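Local coordinates for protein C alpha-dehydrogenase (Sphingobium sp. SYK-6, PDB 4YAC) that binds NADH and, as a short-chain dehydrogenase/reductase, probably oxidises the alpha-carbon alcohol of lignin-derived beta-aryl ethers during their breakdown, at residues K24-E29 with V85-N90; D113-G118 with G155-T160; I139-S144 with Y162-L167; G235-D240 with F247-Y252. All coordinates share one frame; numbering follows the deposited sequence.

Contact 1 of 4, residues K24-E29 with V85-N90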
loop_
_atom_site.group_PDB
_atom_site.type_symbol
_atom_site.label_atom_id
_atom_site.label_comp_id
_atom_site.label_asym_id
_atom_site.label_seq_id
_atom_site.Cartn_x
_atom_site.Cartn_y
_atom_site.Cartn_z
ATOM N N LYS A 24 2.814 13.345 24.572
ATOM C CA LYS A 24 3.337 14.425 25.406
ATOM C C LYS A 24 2.854 15.784 24.923
ATOM O O LYS A 24 2.380 16.607 25.711
ATOM C CB LYS A 24 4.865 14.408 25.418
ATOM C CG LYS A 24 5.481 13.312 26.261
ATOM C CD LYS A 24 7.004 13.421 26.254
ATOM C CE LYS A 24 7.659 12.310 27.059
ATOM N NZ LYS A 24 9.148 12.389 27.016
ATOM N N VAL A 25 2.989 16.018 23.623
ATOM C CA VAL A 25 2.609 17.295 23.028
ATOM C C VAL A 25 1.107 17.522 23.136
ATOM O O VAL A 25 0.664 18.634 23.421
ATOM C CB VAL A 25 3.041 17.372 21.545
ATOM C CG1 VAL A 25 2.478 18.617 20.865
ATOM C CG2 VAL A 25 4.561 17.359 21.437
ATOM N N LEU A 26 0.319 16.474 22.916
ATOM C CA LEU A 26 -1.131 16.613 22.973
ATOM C C LEU A 26 -1.608 16.848 24.410
ATOM O O LEU A 26 -2.504 17.660 24.648
ATOM C CB LEU A 26 -1.809 15.375 22.374
ATOM C CG LEU A 26 -1.554 15.167 20.875
ATOM C CD1 LEU A 26 -2.066 13.804 20.423
ATOM C CD2 LEU A 26 -2.191 16.273 20.049
ATOM N N ALA A 27 -0.995 16.157 25.365
ATOM C CA ALA A 27 -1.392 16.265 26.770
ATOM C C ALA A 27 -0.926 17.571 27.407
ATOM O O ALA A 27 -1.643 18.176 28.212
ATOM C CB ALA A 27 -0.844 15.083 27.557
ATOM N N GLU A 28 0.277 18.006 27.050
ATOM C CA GLU A 28 0.901 19.150 27.708
ATOM C C GLU A 28 0.555 20.464 27.021
ATOM O O GLU A 28 -0.086 21.327 27.617
ATOM C CB GLU A 28 2.416 18.964 27.759
ATOM C CG GLU A 28 2.846 17.796 28.630
ATOM C CD GLU A 28 4.352 17.669 28.742
ATOM O OE1 GLU A 28 4.982 18.568 29.339
ATOM O OE2 GLU A 28 4.906 16.669 28.232
ATOM N N GLU A 29 0.972 20.616 25.769
ATOM C CA GLU A 29 0.739 21.865 25.046
ATOM C C GLU A 29 -0.730 22.046 24.683
ATOM O O GLU A 29 -1.346 23.052 25.036
ATOM C CB GLU A 29 1.583 21.919 23.773
ATOM C CG GLU A 29 3.072 21.774 24.008
ATOM C CD GLU A 29 3.866 21.824 22.722
ATOM O OE1 GLU A 29 3.379 22.426 21.741
ATOM O OE2 GLU A 29 4.975 21.255 22.691
ATOM N N VAL A 85 -13.805 9.651 21.865
ATOM C CA VAL A 85 -12.543 9.998 21.230
ATOM C C VAL A 85 -12.758 11.043 20.146
ATOM O O VAL A 85 -13.590 10.866 19.252
ATOM C CB VAL A 85 -11.863 8.758 20.616
ATOM C CG1 VAL A 85 -10.562 9.148 19.916
ATOM C CG2 VAL A 85 -11.595 7.721 21.690
ATOM N N ASP A 86 -12.000 12.132 20.232
ATOM C CA ASP A 86 -12.051 13.190 19.230
ATOM C C ASP A 86 -10.930 13.014 18.207
ATOM O O ASP A 86 -11.124 13.263 17.020
ATOM C CB ASP A 86 -11.938 14.563 19.887
ATOM C CG ASP A 86 -13.128 14.886 20.771
ATOM O OD1 ASP A 86 -14.235 15.084 20.227
ATOM O OD2 ASP A 86 -12.949 14.955 22.008
ATOM N N LEU A 87 -9.763 12.601 18.691
ATOM C CA LEU A 87 -8.577 12.433 17.858
ATOM C C LEU A 87 -8.015 11.036 18.046
ATOM O O LEU A 87 -7.671 10.648 19.159
ATOM C CB LEU A 87 -7.520 13.485 18.210
ATOM C CG LEU A 87 -6.119 13.334 17.599
ATOM C CD1 LEU A 87 -6.175 13.393 16.083
ATOM C CD2 LEU A 87 -5.204 14.423 18.138
ATOM N N LEU A 88 -7.937 10.280 16.957
ATOM C CA LEU A 88 -7.325 8.956 16.977
ATOM C C LEU A 88 -5.969 9.013 16.285
ATOM O O LEU A 88 -5.881 9.411 15.123
ATOM C CB LEU A 88 -8.227 7.930 16.291
ATOM C CG LEU A 88 -7.605 6.545 16.076
ATOM C CD1 LEU A 88 -7.342 5.861 17.406
ATOM C CD2 LEU A 88 -8.493 5.685 15.188
ATOM N N CYS A 89 -4.922 8.616 17.004
ATOM C CA CYS A 89 -3.569 8.610 16.463
ATOM C C CYS A 89 -3.108 7.170 16.320
ATOM O O CYS A 89 -2.710 6.536 17.299
ATOM C CB CYS A 89 -2.603 9.395 17.360
ATOM S SG CYS A 89 -3.009 11.140 17.560
ATOM N N ASN A 90 -3.189 6.652 15.099
ATOM C CA ASN A 90 -2.721 5.305 14.798
ATOM C C ASN A 90 -1.226 5.339 14.511
ATOM O O ASN A 90 -0.816 5.506 13.363
ATOM C CB ASN A 90 -3.473 4.723 13.599
ATOM C CG ASN A 90 -4.978 4.769 13.765
ATOM O OD1 ASN A 90 -5.572 3.914 14.420
ATOM N ND2 ASN A 90 -5.607 5.760 13.149
#

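Contact 2 of 4, residues D113-G118 with G155-T160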
loop_
_atom_site.group_PDB
_atom_site.type_symbol
_atom_site.label_atom_id
_atom_site.label_comp_id
_atom_site.label_asym_id
_atom_site.label_seq_id
_atom_site.Cartn_x
_atom_site.Cartn_y
_atom_site.Cartn_z
ATOM N N ASP A 113 0.165 -7.678 10.907
ATOM C CA ASP A 113 -0.886 -7.599 11.917
ATOM C C ASP A 113 -0.810 -6.278 12.690
ATOM O O ASP A 113 -1.822 -5.606 12.877
ATOM C CB ASP A 113 -0.803 -8.796 12.878
ATOM C CG ASP A 113 -2.150 -9.169 13.487
ATOM O OD1 ASP A 113 -3.195 -8.662 13.026
ATOM O OD2 ASP A 113 -2.160 -9.999 14.420
ATOM N N VAL A 114 0.380 -5.890 13.134
ATOM C CA VAL A 114 0.507 -4.646 13.901
ATOM C C VAL A 114 0.389 -3.418 13.008
ATOM O O VAL A 114 -0.363 -2.496 13.314
ATOM C CB VAL A 114 1.849 -4.566 14.658
ATOM C CG1 VAL A 114 1.951 -3.253 15.441
ATOM C CG2 VAL A 114 2.000 -5.744 15.596
ATOM N N ASN A 115 1.130 -3.402 11.907
ATOM C CA ASN A 115 1.238 -2.193 11.099
ATOM C C ASN A 115 0.011 -1.917 10.239
ATOM O O ASN A 115 -0.290 -0.758 9.952
ATOM C CB ASN A 115 2.477 -2.263 10.204
ATOM C CG ASN A 115 3.772 -2.224 10.993
ATOM O OD1 ASN A 115 3.768 -2.187 12.229
ATOM N ND2 ASN A 115 4.893 -2.237 10.279
ATOM N N VAL A 116 -0.691 -2.968 9.817
ATOM C CA VAL A 116 -1.856 -2.785 8.963
ATOM C C VAL A 116 -3.136 -3.090 9.735
ATOM O O VAL A 116 -3.987 -2.215 9.879
ATOM C CB VAL A 116 -1.792 -3.653 7.698
ATOM C CG1 VAL A 116 -2.929 -3.275 6.749
ATOM C CG2 VAL A 116 -0.455 -3.469 6.998
ATOM N N ASN A 117 -3.289 -4.312 10.234
ATOM C CA ASN A 117 -4.506 -4.652 10.965
ATOM C C ASN A 117 -4.680 -3.807 12.222
ATOM O O ASN A 117 -5.802 -3.481 12.581
ATOM C CB ASN A 117 -4.540 -6.136 11.340
ATOM C CG ASN A 117 -4.987 -7.022 10.192
ATOM O OD1 ASN A 117 -5.776 -6.610 9.340
ATOM N ND2 ASN A 117 -4.490 -8.252 10.173
ATOM N N GLY A 118 -3.587 -3.443 12.887
ATOM C CA GLY A 118 -3.692 -2.609 14.078
ATOM C C GLY A 118 -4.310 -1.258 13.766
ATOM O O GLY A 118 -5.094 -0.716 14.560
ATOM N N GLY A 155 11.374 -4.893 2.572
ATOM C CA GLY A 155 10.245 -5.386 1.798
ATOM C C GLY A 155 8.934 -5.517 2.553
ATOM O O GLY A 155 7.900 -5.022 2.101
ATOM N N ILE A 156 8.961 -6.196 3.694
ATOM C CA ILE A 156 7.755 -6.366 4.497
ATOM C C ILE A 156 7.288 -5.016 5.024
ATOM O O ILE A 156 6.133 -4.642 4.840
ATOM C CB ILE A 156 7.982 -7.333 5.677
ATOM C CG1 ILE A 156 8.324 -8.731 5.152
ATOM C CG2 ILE A 156 6.738 -7.401 6.555
ATOM C CD1 ILE A 156 8.630 -9.746 6.234
ATOM N N TYR A 157 8.197 -4.288 5.668
ATOM C CA TYR A 157 7.888 -2.980 6.236
ATOM C C TYR A 157 7.258 -2.045 5.201
ATOM O O TYR A 157 6.237 -1.411 5.464
ATOM C CB TYR A 157 9.165 -2.356 6.811
ATOM C CG TYR A 157 8.967 -1.031 7.508
ATOM C CD1 TYR A 157 8.375 -0.963 8.760
ATOM C CD2 TYR A 157 9.398 0.149 6.922
ATOM C CE1 TYR A 157 8.203 0.248 9.403
ATOM C CE2 TYR A 157 9.232 1.364 7.556
ATOM C CZ TYR A 157 8.635 1.409 8.796
ATOM O OH TYR A 157 8.470 2.620 9.430
ATOM N N CYS A 158 7.867 -1.981 4.022
ATOM C CA CYS A 158 7.392 -1.132 2.936
ATOM C C CYS A 158 5.983 -1.522 2.509
ATOM O O CYS A 158 5.127 -0.658 2.302
ATOM C CB CYS A 158 8.360 -1.225 1.751
ATOM S SG CYS A 158 7.840 -0.378 0.243
ATOM N N THR A 159 5.739 -2.824 2.394
ATOM C CA THR A 159 4.419 -3.314 2.025
ATOM C C THR A 159 3.372 -2.805 3.021
ATOM O O THR A 159 2.319 -2.323 2.612
ATOM C CB THR A 159 4.377 -4.851 1.959
ATOM O OG1 THR A 159 5.323 -5.306 0.984
ATOM C CG2 THR A 159 2.996 -5.331 1.547
ATOM N N THR A 160 3.671 -2.883 4.317
ATOM C CA THR A 160 2.701 -2.459 5.333
ATOM C C THR A 160 2.451 -0.957 5.303
ATOM O O THR A 160 1.341 -0.510 5.575
ATOM C CB THR A 160 3.128 -2.841 6.781
ATOM O OG1 THR A 160 4.267 -2.075 7.201
ATOM C CG2 THR A 160 3.422 -4.331 6.898
#

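Contact 3 of 4, residues I139-S144 with Y162-L167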
loop_
_atom_site.group_PDB
_atom_site.type_symbol
_atom_site.label_atom_id
_atom_site.label_comp_id
_atom_site.label_asym_id
_atom_site.label_seq_id
_atom_site.Cartn_x
_atom_site.Cartn_y
_atom_site.Cartn_z
ATOM N N ILE A 139 -8.557 11.809 12.395
ATOM C CA ILE A 139 -7.839 10.545 12.354
ATOM C C ILE A 139 -6.438 10.764 11.803
ATOM O O ILE A 139 -6.269 11.255 10.689
ATOM C CB ILE A 139 -8.576 9.500 11.493
ATOM C CG1 ILE A 139 -9.969 9.230 12.068
ATOM C CG2 ILE A 139 -7.788 8.193 11.437
ATOM C CD1 ILE A 139 -10.897 8.503 11.120
ATOM N N LEU A 140 -5.443 10.403 12.604
ATOM C CA LEU A 140 -4.048 10.421 12.184
ATOM C C LEU A 140 -3.578 9.004 11.967
ATOM O O LEU A 140 -3.813 8.127 12.800
ATOM C CB LEU A 140 -3.158 11.106 13.226
ATOM C CG LEU A 140 -1.637 10.948 13.057
ATOM C CD1 LEU A 140 -1.121 11.771 11.885
ATOM C CD2 LEU A 140 -0.909 11.313 14.344
ATOM N N ILE A 141 -2.920 8.790 10.834
ATOM C CA ILE A 141 -2.212 7.551 10.566
ATOM C C ILE A 141 -0.743 7.901 10.404
ATOM O O ILE A 141 -0.389 8.767 9.598
ATOM C CB ILE A 141 -2.751 6.836 9.309
ATOM C CG1 ILE A 141 -4.117 6.224 9.609
ATOM C CG2 ILE A 141 -1.789 5.733 8.851
ATOM C CD1 ILE A 141 -4.867 5.743 8.377
ATOM N N THR A 142 0.101 7.251 11.200
ATOM C CA THR A 142 1.547 7.405 11.081
ATOM C C THR A 142 2.095 6.253 10.265
ATOM O O THR A 142 2.135 5.113 10.727
ATOM C CB THR A 142 2.241 7.445 12.455
ATOM O OG1 THR A 142 1.653 8.479 13.259
ATOM C CG2 THR A 142 3.736 7.710 12.307
ATOM N N ALA A 143 2.493 6.561 9.038
ATOM C CA ALA A 143 3.095 5.576 8.156
ATOM C C ALA A 143 4.610 5.741 8.199
ATOM O O ALA A 143 5.222 5.513 9.238
ATOM C CB ALA A 143 2.559 5.727 6.743
ATOM N N SER A 144 5.202 6.168 7.087
ATOM C CA SER A 144 6.647 6.234 6.941
ATOM C C SER A 144 6.962 6.721 5.536
ATOM O O SER A 144 6.111 6.644 4.650
ATOM C CB SER A 144 7.276 4.857 7.197
ATOM O OG SER A 144 8.605 4.791 6.726
ATOM N N TYR A 162 2.845 1.143 2.633
ATOM C CA TYR A 162 2.050 1.437 1.450
ATOM C C TYR A 162 0.580 1.165 1.753
ATOM O O TYR A 162 -0.296 1.956 1.399
ATOM C CB TYR A 162 2.513 0.596 0.257
ATOM C CG TYR A 162 3.474 1.312 -0.663
ATOM C CD1 TYR A 162 4.809 1.465 -0.318
ATOM C CD2 TYR A 162 3.053 1.816 -1.887
ATOM C CE1 TYR A 162 5.691 2.111 -1.156
ATOM C CE2 TYR A 162 3.928 2.463 -2.730
ATOM C CZ TYR A 162 5.245 2.608 -2.359
ATOM O OH TYR A 162 6.116 3.251 -3.202
ATOM N N ALA A 163 0.317 0.056 2.435
ATOM C CA ALA A 163 -1.049 -0.335 2.755
ATOM C C ALA A 163 -1.784 0.759 3.519
ATOM O O ALA A 163 -2.867 1.171 3.111
ATOM C CB ALA A 163 -1.059 -1.626 3.556
ATOM N N VAL A 164 -1.207 1.239 4.614
ATOM C CA VAL A 164 -1.919 2.212 5.438
ATOM C C VAL A 164 -1.926 3.578 4.760
ATOM O O VAL A 164 -2.797 4.396 5.042
ATOM C CB VAL A 164 -1.330 2.323 6.861
ATOM C CG1 VAL A 164 -1.554 1.018 7.616
ATOM C CG2 VAL A 164 0.139 2.695 6.828
ATOM N N ARG A 165 -0.988 3.826 3.849
ATOM C CA ARG A 165 -1.074 5.032 3.030
ATOM C C ARG A 165 -2.350 4.980 2.201
ATOM O O ARG A 165 -3.074 5.966 2.104
ATOM C CB ARG A 165 0.137 5.189 2.111
ATOM C CG ARG A 165 -0.082 6.232 1.018
ATOM C CD ARG A 165 1.110 6.387 0.101
ATOM N NE ARG A 165 0.772 7.217 -1.054
ATOM C CZ ARG A 165 1.518 7.326 -2.148
ATOM N NH1 ARG A 165 2.656 6.654 -2.251
ATOM N NH2 ARG A 165 1.121 8.104 -3.145
ATOM N N GLY A 166 -2.613 3.824 1.599
ATOM C CA GLY A 166 -3.816 3.633 0.810
ATOM C C GLY A 166 -5.052 3.848 1.657
ATOM O O GLY A 166 -6.011 4.504 1.237
ATOM N N LEU A 167 -5.032 3.282 2.858
ATOM C CA LEU A 167 -6.146 3.437 3.786
ATOM C C LEU A 167 -6.348 4.908 4.126
ATOM O O LEU A 167 -7.479 5.394 4.171
ATOM C CB LEU A 167 -5.910 2.631 5.066
ATOM C CG LEU A 167 -6.947 2.835 6.177
ATOM C CD1 LEU A 167 -8.351 2.498 5.700
ATOM C CD2 LEU A 167 -6.586 1.993 7.388
#

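Contact 4 of 4, residues G235-D240 with F247-Y252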
loop_
_atom_site.group_PDB
_atom_site.type_symbol
_atom_site.label_atom_id
_atom_site.label_comp_id
_atom_site.label_asym_id
_atom_site.label_seq_id
_atom_site.Cartn_x
_atom_site.Cartn_y
_atom_site.Cartn_z
ATOM N N GLY A 235 6.104 15.577 17.283
ATOM C CA GLY A 235 4.800 15.701 17.907
ATOM C C GLY A 235 4.183 17.057 17.620
ATOM O O GLY A 235 2.974 17.173 17.428
ATOM N N ARG A 236 5.016 18.090 17.582
ATOM C CA ARG A 236 4.534 19.435 17.303
ATOM C C ARG A 236 4.152 19.599 15.836
ATOM O O ARG A 236 3.224 20.339 15.515
ATOM C CB ARG A 236 5.589 20.467 17.706
ATOM C CG ARG A 236 5.732 20.574 19.207
ATOM C CD ARG A 236 6.889 21.452 19.629
ATOM N NE ARG A 236 6.862 21.658 21.075
ATOM C CZ ARG A 236 7.922 21.622 21.879
ATOM N NH1 ARG A 236 9.138 21.388 21.403
ATOM N NH2 ARG A 236 7.757 21.825 23.180
ATOM N N VAL A 237 4.864 18.908 14.950
ATOM C CA VAL A 237 4.500 18.885 13.537
ATOM C C VAL A 237 3.102 18.299 13.396
ATOM O O VAL A 237 2.278 18.798 12.628
ATOM C CB VAL A 237 5.505 18.059 12.696
ATOM C CG1 VAL A 237 5.013 17.894 11.255
ATOM C CG2 VAL A 237 6.875 18.710 12.718
ATOM N N VAL A 238 2.844 17.237 14.150
ATOM C CA VAL A 238 1.548 16.575 14.124
ATOM C C VAL A 238 0.470 17.507 14.644
ATOM O O VAL A 238 -0.582 17.656 14.026
ATOM C CB VAL A 238 1.560 15.283 14.961
ATOM C CG1 VAL A 238 0.139 14.815 15.277
ATOM C CG2 VAL A 238 2.318 14.203 14.226
ATOM N N LEU A 239 0.741 18.122 15.790
ATOM C CA LEU A 239 -0.216 19.026 16.412
ATOM C C LEU A 239 -0.647 20.091 15.418
ATOM O O LEU A 239 -1.830 20.388 15.273
ATOM C CB LEU A 239 0.387 19.679 17.655
ATOM C CG LEU A 239 -0.488 20.736 18.335
ATOM C CD1 LEU A 239 -1.826 20.146 18.759
ATOM C CD2 LEU A 239 0.239 21.327 19.526
ATOM N N ASP A 240 0.333 20.641 14.717
ATOM C CA ASP A 240 0.092 21.701 13.760
ATOM C C ASP A 240 -0.741 21.204 12.576
ATOM O O ASP A 240 -1.581 21.935 12.050
ATOM C CB ASP A 240 1.430 22.282 13.300
ATOM C CG ASP A 240 1.325 23.038 12.008
ATOM O OD1 ASP A 240 0.889 24.208 12.029
ATOM O OD2 ASP A 240 1.691 22.464 10.961
ATOM N N PHE A 247 -3.492 17.013 5.326
ATOM C CA PHE A 247 -3.423 15.588 5.044
ATOM C C PHE A 247 -1.992 15.092 4.893
ATOM O O PHE A 247 -1.570 14.186 5.610
ATOM C CB PHE A 247 -4.196 15.236 3.783
ATOM C CG PHE A 247 -4.116 13.779 3.443
ATOM C CD1 PHE A 247 -4.828 12.851 4.184
ATOM C CD2 PHE A 247 -3.303 13.332 2.416
ATOM C CE1 PHE A 247 -4.749 11.505 3.894
ATOM C CE2 PHE A 247 -3.222 11.985 2.120
ATOM C CZ PHE A 247 -3.945 11.071 2.860
ATOM N N TRP A 248 -1.260 15.664 3.940
ATOM C CA TRP A 248 0.123 15.265 3.695
ATOM C C TRP A 248 1.071 15.889 4.712
ATOM O O TRP A 248 1.428 17.060 4.595
ATOM C CB TRP A 248 0.570 15.661 2.285
ATOM C CG TRP A 248 -0.121 14.924 1.182
ATOM C CD1 TRP A 248 -0.931 15.460 0.223
ATOM C CD2 TRP A 248 -0.061 13.517 0.916
ATOM N NE1 TRP A 248 -1.377 14.475 -0.623
ATOM C CE2 TRP A 248 -0.859 13.272 -0.218
ATOM C CE3 TRP A 248 0.591 12.441 1.526
ATOM C CZ2 TRP A 248 -1.024 11.997 -0.756
ATOM C CZ3 TRP A 248 0.425 11.174 0.991
ATOM C CH2 TRP A 248 -0.377 10.965 -0.137
ATOM N N VAL A 249 1.473 15.107 5.708
ATOM C CA VAL A 249 2.442 15.569 6.694
ATOM C C VAL A 249 3.784 14.913 6.386
ATOM O O VAL A 249 4.129 13.863 6.932
ATOM C CB VAL A 249 1.995 15.260 8.137
ATOM C CG1 VAL A 249 2.860 16.025 9.132
ATOM C CG2 VAL A 249 0.527 15.633 8.330
ATOM N N LEU A 250 4.522 15.559 5.488
ATOM C CA LEU A 250 5.798 15.071 4.982
ATOM C C LEU A 250 6.852 16.159 5.170
ATOM O O LEU A 250 7.223 16.838 4.216
ATOM C CB LEU A 250 5.682 14.697 3.498
ATOM C CG LEU A 250 4.412 13.982 3.035
ATOM C CD1 LEU A 250 4.268 14.095 1.528
ATOM C CD2 LEU A 250 4.429 12.534 3.456
ATOM N N PRO A 251 7.336 16.340 6.405
ATOM C CA PRO A 251 8.144 17.534 6.679
ATOM C C PRO A 251 9.608 17.425 6.233
ATOM O O PRO A 251 10.510 17.791 6.987
ATOM C CB PRO A 251 8.026 17.672 8.199
ATOM C CG PRO A 251 7.865 16.284 8.691
ATOM C CD PRO A 251 7.120 15.529 7.616
ATOM N N TYR A 252 9.830 16.953 5.008
ATOM C CA TYR A 252 11.182 16.773 4.480
ATOM C C TYR A 252 11.290 17.242 3.030
ATOM O O TYR A 252 11.125 16.446 2.105
ATOM C CB TYR A 252 11.598 15.305 4.588
ATOM C CG TYR A 252 11.279 14.711 5.934
ATOM C CD1 TYR A 252 11.923 15.156 7.077
ATOM C CD2 TYR A 252 10.322 13.717 6.066
ATOM C CE1 TYR A 252 11.626 14.628 8.312
ATOM C CE2 TYR A 252 10.022 13.177 7.299
ATOM C CZ TYR A 252 10.680 13.637 8.419
ATOM O OH TYR A 252 10.395 13.110 9.655
#

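Contact 1 of 4, residues K24-E29 with V85-N90
No flat group, and so no ring face or edge, enters the place where Leu26 meets Leu87 and Cys89: methyls of branched side chains and one thiol do all the touching. From helix 17-28, Leu26 drops its isobutyl fork onto strand 87-90. Its CD1 methyl has two neighbours, with CD1 of Leu26 3.9 Å from CD2 of Leu87 and 4.0 Å from SG of Cys89. The other branch adds a second touch on the same methyl, CD2 of Leu26 lying 4.0 Å from CD2 of Leu87. The two leucines cross at about a right angle, the CD2 of Leu87 wedged against both prongs of the fork. On the strand side, CG of Leu87 stands anti to its backbone N (chi1 171°), which carries the isobutyl group out to the helix, whereas SG of Cys89 stands beside its own N (chi1 -61°) and meets the CD1 methyl of Leu26. Leu87 and Cys89 are two residues apart on one strand and therefore face the same helix. This is the helix-on-sheet packing of the Rossmann fold: helix 17-28 follows strand 8-12, the neighbour of strand 87-90 in the parallel sheet, and Val11 of that strand touches both Leu26 and Cys89. The backbones stay well apart, with CA of Leu26 and CA of Leu87 10.0 Å from each other. All three side chains are buried and no hydrogen bond crosses between the segments, so this junction rests on dispersion and on water being kept out of the layer between helix and sheet.

Contact 2 of 4, residues D113-G118 with G155-T160
Asn115 leans onto Thr160 from CB outward. Its CB lies 3.5 Å from CB of Thr160 and equally near the hydroxyl oxygen, while the amide carbon, CG, sits a little farther from that oxygen. At the tip, ND2 of Asn115 donates to OG1 of Thr160 over 3.1 Å, nearly straight at 165° and almost in the amide plane. The same nitrogen comes obliquely to the ring of Tyr157, 4.0 Å from its CD1. The other tip atom, OD1, accepts from the backbone N of Val94, so both ends of the amide are gripped and its flip is fixed. Thr160 OG1 in turn donates to the backbone O of Tyr157, three residues back, at 2.7 Å; the torsion that sets OG1 between backbone N and carbonyl carbon (chi1 69°) lets the hydroxyl reach both partners. Segments 113-118 and 155-160 run nearly parallel, 12° apart, their axes 9.8 Å from each other at closest approach, as part of the paired long helices of the short-chain dehydrogenase fold. Tyr157 and Lys161 have the YxxxK spacing of that family's active site, and Asn115 occupies a wider pi-type turn, consistent with the asparagine of the family's catalytic tetrad. A valine at Thr160 has no hydroxyl, which would probably leave ND2 of Asn115 and the O of Tyr157 without this partner and the amide freer to turn. Beside the polar pair, CG2 of Val116 packs 3.6 Å from CB of Thr160. Val114 touches the bound NADH, and on the other helix Thr159 packs on Leu167 of the second subunit.

Contact 3 of 4, residues I139-S144 with Y162-L167
Ile141 reaches helix 155-174 with two different branches. CG2, anti to the backbone N, lies against Val164, 4.0 Å from its CB. The longer arm leaves beside the backbone N (chi1 -73°) and runs on extended (chi2 168°), which takes CD1 of Ile141 along the helix to 4.2 Å from CG of Leu167 and about as near to the backbone O of Val164. Leu167, its CG anti to its own N, is crossed by this arm at about a right angle. With CG1 of Val164 beside the backbone N (chi1 -66°), CG2 falls between N and the carbonyl carbon, and that methyl fills the corner between strand and loop: CG2 of Val164 is 3.9 Å from CB of Ala143 and 4.1 Å from CG2 of Ile141. Strand 137-142, helix 155-174 and strand 180-185 form one beta-alpha-beta unit of the Rossmann-type sheet, and this contact presses the helix of the unit onto its first strand. If Ile141 were an alanine, both arms would be gone, which would probably leave Leu167 without its neighbour on the strand and Val164 packed against Ala143 alone on this side. Val119 of helix 105-133 also touches Ile141, Val164 and Leu167. On helix 155-174, Ala163 packs on Ala163 of the second subunit, and Tyr162 on Gly166 of that subunit.

Contact 4 of 4, residues G235-D240 with F247-Y252
Pro251 meets Val237 from the centre of an inverse gamma turn, a tight reversal in which the N of Tyr252 makes a weak bond to the O of Leu250, 2.7 Å away. CG of Pro251 lies 4.2 Å from CG1 of Val237. The closer partner of that methyl is another valine: CG1 of Val237 is 3.6 Å from CG1 of Val249. In both valines CG1 stands anti to the backbone N (chi1 173° in Val237, -167° in Val249); the two side chains slide past each other in opposite directions, and a single methyl from each makes the touch. The proline ring is used on a second side as well, for its CG rests 3.9 Å above the plane of the Tyr252 ring, towards the rim. On the far flank of the strand, CE2 of Phe247 sits over the centre of the Trp248 ring system, and NE1 of Trp248 is hydrogen-bonded to Glu265 of the second subunit. Strand 248-249 is an outermost strand of the sheet within this chain, beside strand 180-185, and helix 231-243, just before it in the chain, lies over it here. Tyr273 of the second subunit packs on both Val237 and Pro251. With no hydrogen bond across the segments, helix and strand end are joined by aliphatic contact alone, and ring closure, by restricting phi of Pro251, limits where that ring can lie.

Contacts 1, 3 and 4 all reach the same parallel sheet. Strands 87-90 and 137-142 are neighbours in it, and between contacts 1 and 3 the O of Leu88 lies 2.7 Å from the N of Leu140, a probable hydrogen bond. Contacts 1 and 4, centres 13 Å apart, are tied by a salt bridge from Glu29 to Arg236 and by Val25 packing on Leu239. Contacts 2 and 3 share helix 155-174; OH of Tyr157 comes 3.4 Å from CB of Ser144. Contact 2 reaches bound NADH through Val114, with the Tyr157 side chain about 7 Å from it and those of Cys89 and Ala143 about 12 Å. Contacts 2, 3 and 4 also touch the second subunit.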